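Local atomic coordinates of uncharacterized protein SPT16D (Chaetomium thermophilum var. thermophilum, PDB entry 4KHB), a protein that is the domain of Spt16 that pairs with Pob3 in FACT, a complex that probably reorganises nucleosomes during transcription, replication and repair. Residues F9-L18 and P44-I52; I27-I36 and Y106-L116. All coordinates share one frame; numbering follows the deposited sequence.

Contact 1. Residues F9-L18 and P44-I52; sequences FESYKRDNQL and PVPFHINTI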
loop_
_atom_site.group_PDB
_atom_site.type_symbol
_atom_site.label_atom_id
_atom_site.label_comp_id
_atom_site.label_asym_id
_atom_site.label_seq_id
_atom_site.Cartn_x
_atom_site.Cartn_y
_atom_site.Cartn_z
ATOM N N PHE A 9 -18.601 10.076 5.254
ATOM C CA PHE A 9 -18.498 9.641 3.868
ATOM C C PHE A 9 -17.787 8.296 3.819
ATOM O O PHE A 9 -17.225 7.846 4.820
ATOM C CB PHE A 9 -17.775 10.679 3.006
ATOM C CG PHE A 9 -16.444 11.103 3.548
ATOM C CD1 PHE A 9 -15.293 10.388 3.246
ATOM C CD2 PHE A 9 -16.339 12.236 4.339
ATOM C CE1 PHE A 9 -14.064 10.787 3.739
ATOM C CE2 PHE A 9 -15.117 12.641 4.834
ATOM C CZ PHE A 9 -13.975 11.915 4.532
ATOM N N GLU A 10 -17.812 7.656 2.654
ATOM C CA GLU A 10 -17.259 6.317 2.494
ATOM C C GLU A 10 -17.020 6.040 1.017
ATOM O O GLU A 10 -17.944 6.136 0.206
ATOM C CB GLU A 10 -18.242 5.290 3.065
ATOM C CG GLU A 10 -18.073 3.881 2.519
ATOM C CD GLU A 10 -19.134 2.934 3.041
ATOM O OE1 GLU A 10 -19.692 2.172 2.227
ATOM O OE2 GLU A 10 -19.415 2.960 4.259
ATOM N N SER A 11 -15.782 5.701 0.666
ATOM C CA SER A 11 -15.432 5.469 -0.728
ATOM C C SER A 11 -16.053 4.173 -1.237
ATOM O O SER A 11 -16.918 4.190 -2.114
ATOM C CB SER A 11 -13.912 5.439 -0.906
ATOM O OG SER A 11 -13.333 6.694 -0.588
ATOM N N TYR A 12 -15.612 3.052 -0.673
ATOM C CA TYR A 12 -16.090 1.740 -1.097
ATOM C C TYR A 12 -16.485 0.872 0.098
ATOM O O TYR A 12 -16.044 1.115 1.226
ATOM C CB TYR A 12 -15.015 1.020 -1.919
ATOM C CG TYR A 12 -14.552 1.768 -3.149
ATOM C CD1 TYR A 12 -15.358 1.864 -4.277
ATOM C CD2 TYR A 12 -13.305 2.373 -3.181
ATOM C CE1 TYR A 12 -14.930 2.545 -5.401
ATOM C CE2 TYR A 12 -12.869 3.056 -4.297
ATOM C CZ TYR A 12 -13.685 3.137 -5.403
ATOM O OH TYR A 12 -13.252 3.818 -6.517
ATOM N N LYS A 13 -17.325 -0.127 -0.154
ATOM C CA LYS A 13 -17.749 -1.065 0.882
ATOM C C LYS A 13 -17.110 -2.431 0.614
ATOM O O LYS A 13 -16.808 -3.178 1.545
ATOM C CB LYS A 13 -19.273 -1.184 0.898
ATOM C CG LYS A 13 -19.891 -0.986 2.283
ATOM C CD LYS A 13 -19.024 -1.559 3.391
ATOM C CE LYS A 13 -19.746 -1.544 4.728
ATOM N NZ LYS A 13 -18.881 -2.063 5.821
ATOM N N ARG A 14 -16.904 -2.745 -0.665
ATOM C CA ARG A 14 -16.389 -4.053 -1.078
ATOM C C ARG A 14 -15.246 -3.954 -2.082
ATOM O O ARG A 14 -15.128 -2.966 -2.812
ATOM C CB ARG A 14 -17.510 -4.880 -1.715
ATOM C CG ARG A 14 -18.521 -5.483 -0.764
ATOM C CD ARG A 14 -19.610 -6.196 -1.556
ATOM N NE ARG A 14 -19.089 -7.247 -2.429
ATOM C CZ ARG A 14 -19.449 -8.524 -2.351
ATOM N NH1 ARG A 14 -20.353 -8.901 -1.459
ATOM N NH2 ARG A 14 -18.932 -9.420 -3.181
ATOM N N ASP A 15 -14.408 -4.990 -2.112
ATOM C CA ASP A 15 -13.257 -5.041 -3.012
ATOM C C ASP A 15 -13.654 -4.968 -4.491
ATOM O O ASP A 15 -12.965 -4.336 -5.295
ATOM C CB ASP A 15 -12.423 -6.299 -2.742
ATOM C CG ASP A 15 -11.615 -6.202 -1.455
ATOM O OD1 ASP A 15 -10.854 -5.222 -1.303
ATOM O OD2 ASP A 15 -11.741 -7.102 -0.596
ATOM N N ASN A 16 -14.766 -5.610 -4.844
ATOM C CA ASN A 16 -15.204 -5.673 -6.240
ATOM C C ASN A 16 -15.748 -4.360 -6.803
ATOM O O ASN A 16 -16.098 -4.285 -7.983
ATOM C CB ASN A 16 -16.196 -6.826 -6.466
ATOM C CG ASN A 16 -17.540 -6.601 -5.780
ATOM O OD1 ASN A 16 -17.778 -5.566 -5.156
ATOM N ND2 ASN A 16 -18.430 -7.578 -5.900
ATOM N N GLN A 17 -15.818 -3.335 -5.959
ATOM C CA GLN A 17 -16.270 -2.021 -6.401
ATOM C C GLN A 17 -15.110 -1.150 -6.860
ATOM O O GLN A 17 -15.317 -0.042 -7.353
ATOM C CB GLN A 17 -17.049 -1.300 -5.297
ATOM C CG GLN A 17 -17.833 -2.200 -4.372
ATOM C CD GLN A 17 -18.544 -1.419 -3.285
ATOM O OE1 GLN A 17 -17.984 -1.171 -2.219
ATOM N NE2 GLN A 17 -19.782 -1.026 -3.550
ATOM N N LEU A 18 -13.891 -1.648 -6.679
ATOM C CA LEU A 18 -12.709 -0.941 -7.151
ATOM C C LEU A 18 -12.660 -0.984 -8.676
ATOM O O LEU A 18 -12.961 -2.015 -9.282
ATOM C CB LEU A 18 -11.439 -1.542 -6.539
ATOM C CG LEU A 18 -11.187 -1.149 -5.080
ATOM C CD1 LEU A 18 -10.175 -2.065 -4.398
ATOM C CD2 LEU A 18 -10.730 0.295 -5.008
ATOM N N PRO A 44 -3.876 -1.050 -3.969
ATOM C CA PRO A 44 -4.707 0.083 -4.386
ATOM C C PRO A 44 -5.403 0.717 -3.193
ATOM O O PRO A 44 -6.307 0.107 -2.619
ATOM C CB PRO A 44 -5.738 -0.566 -5.312
ATOM C CG PRO A 44 -5.813 -1.997 -4.859
ATOM C CD PRO A 44 -4.448 -2.351 -4.361
ATOM N N VAL A 45 -4.997 1.929 -2.830
ATOM C CA VAL A 45 -5.537 2.568 -1.636
ATOM C C VAL A 45 -6.439 3.744 -1.985
ATOM O O VAL A 45 -5.997 4.714 -2.602
ATOM C CB VAL A 45 -4.418 3.040 -0.694
ATOM C CG1 VAL A 45 -5.013 3.625 0.576
ATOM C CG2 VAL A 45 -3.486 1.886 -0.364
ATOM N N PRO A 46 -7.715 3.657 -1.581
ATOM C CA PRO A 46 -8.705 4.707 -1.841
ATOM C C PRO A 46 -8.530 5.901 -0.914
ATOM O O PRO A 46 -8.252 5.716 0.271
ATOM C CB PRO A 46 -10.046 4.017 -1.538
ATOM C CG PRO A 46 -9.739 2.549 -1.432
ATOM C CD PRO A 46 -8.325 2.466 -0.967
ATOM N N PHE A 47 -8.687 7.105 -1.453
ATOM C CA PHE A 47 -8.781 8.307 -0.637
ATOM C C PHE A 47 -9.942 9.151 -1.146
ATOM O O PHE A 47 -9.985 9.528 -2.320
ATOM C CB PHE A 47 -7.472 9.100 -0.673
ATOM C CG PHE A 47 -6.347 8.453 0.089
ATOM C CD1 PHE A 47 -6.234 8.628 1.463
ATOM C CD2 PHE A 47 -5.402 7.674 -0.565
ATOM C CE1 PHE A 47 -5.196 8.037 2.173
ATOM C CE2 PHE A 47 -4.362 7.081 0.139
ATOM C CZ PHE A 47 -4.261 7.262 1.509
ATOM N N HIS A 48 -10.890 9.438 -0.261
ATOM C CA HIS A 48 -12.082 10.186 -0.639
ATOM C C HIS A 48 -11.730 11.647 -0.879
ATOM O O HIS A 48 -10.785 12.165 -0.284
ATOM C CB HIS A 48 -13.146 10.059 0.450
ATOM C CG HIS A 48 -14.522 10.450 0.005
ATOM N ND1 HIS A 48 -14.937 11.762 -0.067
ATOM C CD2 HIS A 48 -15.577 9.698 -0.383
ATOM C CE1 HIS A 48 -16.191 11.801 -0.483
ATOM N NE2 HIS A 48 -16.603 10.562 -0.684
ATOM N N ILE A 49 -12.482 12.305 -1.757
ATOM C CA ILE A 49 -12.195 13.688 -2.124
ATOM C C ILE A 49 -12.363 14.665 -0.955
ATOM O O ILE A 49 -11.697 15.704 -0.902
ATOM C CB ILE A 49 -13.058 14.142 -3.324
ATOM C CG1 ILE A 49 -12.521 15.444 -3.920
ATOM C CG2 ILE A 49 -14.502 14.319 -2.905
ATOM C CD1 ILE A 49 -11.180 15.297 -4.596
ATOM N N ASN A 50 -13.237 14.319 -0.011
ATOM C CA ASN A 50 -13.490 15.159 1.159
ATOM C C ASN A 50 -12.316 15.163 2.134
ATOM O O ASN A 50 -12.331 15.866 3.148
ATOM C CB ASN A 50 -14.765 14.697 1.873
ATOM C CG ASN A 50 -16.017 14.940 1.052
ATOM O OD1 ASN A 50 -15.981 15.622 0.029
ATOM N ND2 ASN A 50 -17.134 14.381 1.500
ATOM N N THR A 51 -11.309 14.357 1.815
ATOM C CA THR A 51 -10.132 14.181 2.649
ATOM C C THR A 51 -8.972 15.000 2.072
ATOM O O THR A 51 -7.970 15.258 2.749
ATOM C CB THR A 51 -9.789 12.670 2.759
ATOM O OG1 THR A 51 -9.622 12.302 4.134
ATOM C CG2 THR A 51 -8.531 12.323 1.994
ATOM N N ILE A 52 -9.142 15.447 0.830
ATOM C CA ILE A 52 -8.069 16.088 0.067
ATOM C C ILE A 52 -8.135 17.620 0.075
ATOM O O ILE A 52 -9.197 18.208 -0.127
ATOM C CB ILE A 52 -8.065 15.576 -1.396
ATOM C CG1 ILE A 52 -7.588 14.122 -1.438
ATOM C CG2 ILE A 52 -7.172 16.435 -2.280
ATOM C CD1 ILE A 52 -7.928 13.399 -2.725
#
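Phe9 and His48 meet where the N-terminal loop runs along strand 43-48, within this chain an outer strand of the first sheet of this PH-like domain. CD1 of Phe9 sits over one face of the imidazole, 3.3 Å from CG of His48. The two rings lie oblique, with planes 32° apart and centroids 4.4 Å apart. CB of Phe9 also lies over that imidazole as a CH-pi contact, 4.0 Å from its centroid. On the Phe9 ring, CB of Asn50 covers one face, 3.9 Å from the centroid. The amide of Asn50 stands at right angles to this ring. Phe9 CG lies between its backbone N and carbonyl carbon (chi1 53°), which lays one side of the ring on both His48 and Asn50. The imidazole is held by a nearly straight bond in its plane, from Asn50 N to His48 ND1 at 3.1 Å (172°). Ser11 OG approaches CB of His48 to 3.5 Å, but it is hydrogen-bonded to Thr35 OG1 of this chain and to the backbone O of Arg106 of the Pob3N chain. Further along, the Tyr12 ring turns its edge to Pro46, with Tyr12 CD2 4.0 Å from Pro46 CG, while its hydroxyl bonds Asp30. Leu18 closes the far end: its CD2 lies 4.3 Å from CG of Pro46, and its CD1 reaches Pro44. Pob3N covers much of this region; its Trp108 meets the Phe9 ring edge-to-face and bonds Phe9 O. Side chains join the N-terminal loop to strand 43-48 and the 3-10 turn after it, at the heterodimer interface of a PH-like domain.

Contact 2. Residues I27-I36 and Y106-L116; sequences IVIDQKNNTI and YAEIANQISNL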
loop_
_atom_site.group_PDB
_atom_site.type_symbol
_atom_site.label_atom_id
_atom_site.label_comp_id
_atom_site.label_asym_id
_atom_site.label_seq_id
_atom_site.Cartn_x
_atom_site.Cartn_y
_atom_site.Cartn_z
ATOM N N ILE A 27 -2.220 5.190 -10.648
ATOM C CA ILE A 27 -3.169 6.128 -10.063
ATOM C C ILE A 27 -4.486 6.101 -10.839
ATOM O O ILE A 27 -4.493 6.214 -12.067
ATOM C CB ILE A 27 -2.596 7.562 -10.049
ATOM C CG1 ILE A 27 -1.358 7.636 -9.147
ATOM C CG2 ILE A 27 -3.641 8.553 -9.575
ATOM C CD1 ILE A 27 -0.678 8.996 -9.139
ATOM N N VAL A 28 -5.597 5.944 -10.126
ATOM C CA VAL A 28 -6.910 5.884 -10.760
ATOM C C VAL A 28 -7.857 6.905 -10.143
ATOM O O VAL A 28 -7.984 6.980 -8.918
ATOM C CB VAL A 28 -7.535 4.474 -10.620
ATOM C CG1 VAL A 28 -8.962 4.467 -11.139
ATOM C CG2 VAL A 28 -6.704 3.442 -11.355
ATOM N N ILE A 29 -8.513 7.694 -10.991
ATOM C CA ILE A 29 -9.519 8.632 -10.513
ATOM C C ILE A 29 -10.885 8.009 -10.738
ATOM O O ILE A 29 -11.211 7.602 -11.855
ATOM C CB ILE A 29 -9.453 9.991 -11.248
ATOM C CG1 ILE A 29 -8.011 10.509 -11.299
ATOM C CG2 ILE A 29 -10.401 11.006 -10.599
ATOM C CD1 ILE A 29 -7.459 10.932 -9.952
ATOM N N ASP A 30 -11.675 7.917 -9.675
ATOM C CA ASP A 30 -13.011 7.357 -9.785
ATOM C C ASP A 30 -13.978 8.464 -9.425
ATOM O O ASP A 30 -14.435 8.562 -8.281
ATOM C CB ASP A 30 -13.188 6.155 -8.854
ATOM C CG ASP A 30 -14.466 5.380 -9.137
ATOM O OD1 ASP A 30 -15.268 5.827 -9.988
ATOM O OD2 ASP A 30 -14.670 4.321 -8.509
ATOM N N GLN A 31 -14.269 9.306 -10.413
ATOM C CA GLN A 31 -15.127 10.463 -10.225
ATOM C C GLN A 31 -16.474 9.986 -9.715
ATOM O O GLN A 31 -17.160 10.688 -8.978
ATOM C CB GLN A 31 -15.297 11.251 -11.531
ATOM C CG GLN A 31 -14.001 11.674 -12.224
ATOM C CD GLN A 31 -13.357 10.549 -13.013
ATOM O OE1 GLN A 31 -13.823 9.409 -12.985
ATOM N NE2 GLN A 31 -12.286 10.868 -13.733
ATOM N N LYS A 32 -16.823 8.764 -10.099
ATOM C CA LYS A 32 -18.119 8.200 -9.793
ATOM C C LYS A 32 -18.372 8.067 -8.305
ATOM O O LYS A 32 -19.477 8.313 -7.816
ATOM C CB LYS A 32 -18.222 6.807 -10.416
ATOM C CG LYS A 32 -19.201 6.688 -11.562
ATOM C CD LYS A 32 -20.506 7.369 -11.258
ATOM C CE LYS A 32 -20.503 8.770 -11.823
ATOM N NZ LYS A 32 -21.739 9.112 -12.473
ATOM N N ASN A 33 -17.325 7.689 -7.589
ATOM C CA ASN A 33 -17.424 7.438 -6.168
ATOM C C ASN A 33 -16.726 8.527 -5.355
ATOM O O ASN A 33 -16.476 8.350 -4.160
ATOM C CB ASN A 33 -16.865 6.047 -5.863
ATOM C CG ASN A 33 -17.722 4.935 -6.458
ATOM O OD1 ASN A 33 -18.911 4.820 -6.159
ATOM N ND2 ASN A 33 -17.124 4.135 -7.335
ATOM N N ASN A 34 -16.411 9.644 -6.016
ATOM C CA ASN A 34 -15.751 10.780 -5.371
ATOM C C ASN A 34 -14.458 10.347 -4.706
ATOM O O ASN A 34 -14.181 10.720 -3.566
ATOM C CB ASN A 34 -16.666 11.464 -4.344
ATOM C CG ASN A 34 -16.988 12.905 -4.713
ATOM O OD1 ASN A 34 -16.231 13.559 -5.431
ATOM N ND2 ASN A 34 -18.099 13.413 -4.196
ATOM N N THR A 35 -13.665 9.562 -5.426
ATOM C CA THR A 35 -12.529 8.891 -4.815
ATOM C C THR A 35 -11.365 8.790 -5.796
ATOM O O THR A 35 -11.563 8.602 -7.001
ATOM C CB THR A 35 -12.932 7.467 -4.353
ATOM O OG1 THR A 35 -14.013 7.545 -3.414
ATOM C CG2 THR A 35 -11.758 6.737 -3.718
ATOM N N ILE A 36 -10.151 8.934 -5.271
ATOM C CA ILE A 36 -8.941 8.613 -6.013
ATOM C C ILE A 36 -8.323 7.362 -5.392
ATOM O O ILE A 36 -8.449 7.131 -4.187
ATOM C CB ILE A 36 -7.931 9.789 -6.034
ATOM C CG1 ILE A 36 -7.227 9.938 -4.683
ATOM C CG2 ILE A 36 -8.635 11.086 -6.402
ATOM C CD1 ILE A 36 -6.078 10.938 -4.696
ATOM N N TYR A 106 0.057 13.521 -15.580
ATOM C CA TYR A 106 0.016 14.116 -14.245
ATOM C C TYR A 106 -0.668 15.480 -14.258
ATOM O O TYR A 106 -1.275 15.889 -13.267
ATOM C CB TYR A 106 1.422 14.216 -13.638
ATOM C CG TYR A 106 1.878 12.957 -12.926
ATOM C CD1 TYR A 106 1.121 11.794 -12.978
ATOM C CD2 TYR A 106 3.051 12.943 -12.181
ATOM C CE1 TYR A 106 1.526 10.647 -12.325
ATOM C CE2 TYR A 106 3.464 11.798 -11.521
ATOM C CZ TYR A 106 2.696 10.655 -11.598
ATOM O OH TYR A 106 3.091 9.507 -10.951
ATOM N N ALA A 107 -0.565 16.181 -15.382
ATOM C CA ALA A 107 -1.235 17.465 -15.532
ATOM C C ALA A 107 -2.748 17.261 -15.557
ATOM O O ALA A 107 -3.497 18.044 -14.975
ATOM C CB ALA A 107 -0.765 18.165 -16.796
ATOM N N GLU A 108 -3.186 16.198 -16.227
ATOM C CA GLU A 108 -4.603 15.842 -16.277
ATOM C C GLU A 108 -5.126 15.443 -14.901
ATOM O O GLU A 108 -6.208 15.869 -14.489
ATOM C CB GLU A 108 -4.829 14.699 -17.274
ATOM C CG GLU A 108 -6.265 14.171 -17.317
ATOM C CD GLU A 108 -7.252 15.139 -17.944
ATOM O OE1 GLU A 108 -6.819 16.178 -18.485
ATOM O OE2 GLU A 108 -8.470 14.861 -17.893
ATOM N N ILE A 109 -4.354 14.616 -14.204
ATOM C CA ILE A 109 -4.719 14.132 -12.877
ATOM C C ILE A 109 -4.906 15.280 -11.889
ATOM O O ILE A 109 -5.892 15.318 -11.149
ATOM C CB ILE A 109 -3.665 13.141 -12.330
ATOM C CG1 ILE A 109 -3.557 11.911 -13.237
ATOM C CG2 ILE A 109 -4.020 12.711 -10.919
ATOM C CD1 ILE A 109 -2.687 10.799 -12.676
ATOM N N ALA A 110 -3.956 16.210 -11.877
ATOM C CA ALA A 110 -4.032 17.374 -10.997
ATOM C C ALA A 110 -5.280 18.211 -11.251
ATOM O O ALA A 110 -5.872 18.756 -10.318
ATOM C CB ALA A 110 -2.783 18.231 -11.151
ATOM N N ASN A 111 -5.673 18.313 -12.517
ATOM C CA ASN A 111 -6.844 19.094 -12.898
ATOM C C ASN A 111 -8.147 18.409 -12.506
ATOM O O ASN A 111 -9.073 19.060 -12.026
ATOM C CB ASN A 111 -6.825 19.384 -14.403
ATOM C CG ASN A 111 -5.637 20.228 -14.819
ATOM O OD1 ASN A 111 -5.174 21.088 -14.067
ATOM N ND2 ASN A 111 -5.134 19.984 -16.021
ATOM N N GLN A 112 -8.219 17.098 -12.726
ATOM C CA GLN A 112 -9.391 16.314 -12.342
ATOM C C GLN A 112 -9.643 16.379 -10.838
ATOM O O GLN A 112 -10.789 16.487 -10.397
ATOM C CB GLN A 112 -9.226 14.850 -12.770
ATOM C CG GLN A 112 -9.173 14.607 -14.271
ATOM C CD GLN A 112 -9.303 13.135 -14.621
ATOM O OE1 GLN A 112 -10.408 12.602 -14.718
ATOM N NE2 GLN A 112 -8.169 12.468 -14.807
ATOM N N ILE A 113 -8.567 16.306 -10.059
ATOM C CA ILE A 113 -8.657 16.363 -8.602
ATOM C C ILE A 113 -9.103 17.742 -8.125
ATOM O O ILE A 113 -9.977 17.859 -7.266
ATOM C CB ILE A 113 -7.306 15.989 -7.938
ATOM C CG1 ILE A 113 -6.987 14.510 -8.170
ATOM C CG2 ILE A 113 -7.329 16.289 -6.447
ATOM C CD1 ILE A 113 -5.576 14.113 -7.777
ATOM N N SER A 114 -8.503 18.784 -8.696
ATOM C CA SER A 114 -8.864 20.155 -8.358
ATOM C C SER A 114 -10.318 20.420 -8.732
ATOM O O SER A 114 -11.047 21.085 -7.997
ATOM C CB SER A 114 -7.946 21.156 -9.066
ATOM O OG SER A 114 -6.582 20.922 -8.761
ATOM N N ASN A 115 -10.729 19.892 -9.883
ATOM C CA ASN A 115 -12.087 20.075 -10.383
ATOM C C ASN A 115 -13.106 19.309 -9.541
ATOM O O ASN A 115 -14.226 19.776 -9.330
ATOM C CB ASN A 115 -12.167 19.669 -11.864
ATOM C CG ASN A 115 -13.530 19.932 -12.480
ATOM O OD1 ASN A 115 -14.272 20.807 -12.029
ATOM N ND2 ASN A 115 -13.861 19.181 -13.522
ATOM N N LEU A 116 -12.709 18.129 -9.070
ATOM C CA LEU A 116 -13.523 17.341 -8.150
ATOM C C LEU A 116 -13.634 18.051 -6.801
ATOM O O LEU A 116 -14.693 18.048 -6.169
ATOM C CB LEU A 116 -12.926 15.940 -7.964
ATOM C CG LEU A 116 -13.467 14.831 -8.874
ATOM C CD1 LEU A 116 -12.721 13.521 -8.673
ATOM C CD2 LEU A 116 -14.949 14.631 -8.632
HETATM O O HOH W 1 -17.235 16.214 -5.323
#
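Strand 28-30 and helix 106-116 run in nearly the same direction, 27° apart, with their axes 10.0 Å from each other at closest approach. Ile29 is central. Its CD1 is 4.0 Å from CG2 of Ile109 and equally near CG1 of Ile113, while its CG2 touches CD1 of Leu116 at 3.9 Å. The two branches divide the work: CG2 lies anti to the backbone N and CG1 beside it (chi1 -48°), so one meets Leu116 and the other leads toward Ile109 and Ile113. Ile27 packs its CG2 against CD1 of Ile109, 3.9 Å away, and its CD1 approaches the Tyr106 ring obliquely. The Tyr106 hydroxyl bonds Asp176 of the Pob3N chain. This is the C-terminal helix of the PH-like fold, which closes one end of the two sheets; its Ile109 and Ile113 also touch Leu66 and Ala55 of the second sheet. The tight turn at 31-34 joins strands 28-30 and 35-40, and a G1 beta bulge closes it, Asn34 and Thr35 both facing Asp30. Ile36 adds CG2 against CG1 of Ile113, crossing it at about a right angle. NE2 of Gln31 gives a weak hydrogen bond to OE1 of Gln112, 2.7 Å long but bent to 129°. Gln31 reaches it by a bend at chi2. One water donates to OD1 of Asn34 at 2.8 Å and to Leu116 O at 3.2 Å.

From the N terminus, the loop 9-18 comes first, then strands 28-30 and 35-40, then strand 43-48. Contact 1 closes a loop when residues 44-52 return to the N-terminal segment. Contact 2 closes a longer one when helix 103-121 returns to residues 27-36. The segments alternate along the chain, so the two closures cross. The centres of the two contacts lie about 13 Å apart. They meet directly: Tyr12 reaches the hairpin turn, and Phe47 N is bonded to Ile36 O between neighbouring strands. Together they tie the N-terminal loop, the first three-stranded sheet and the C-terminal helix.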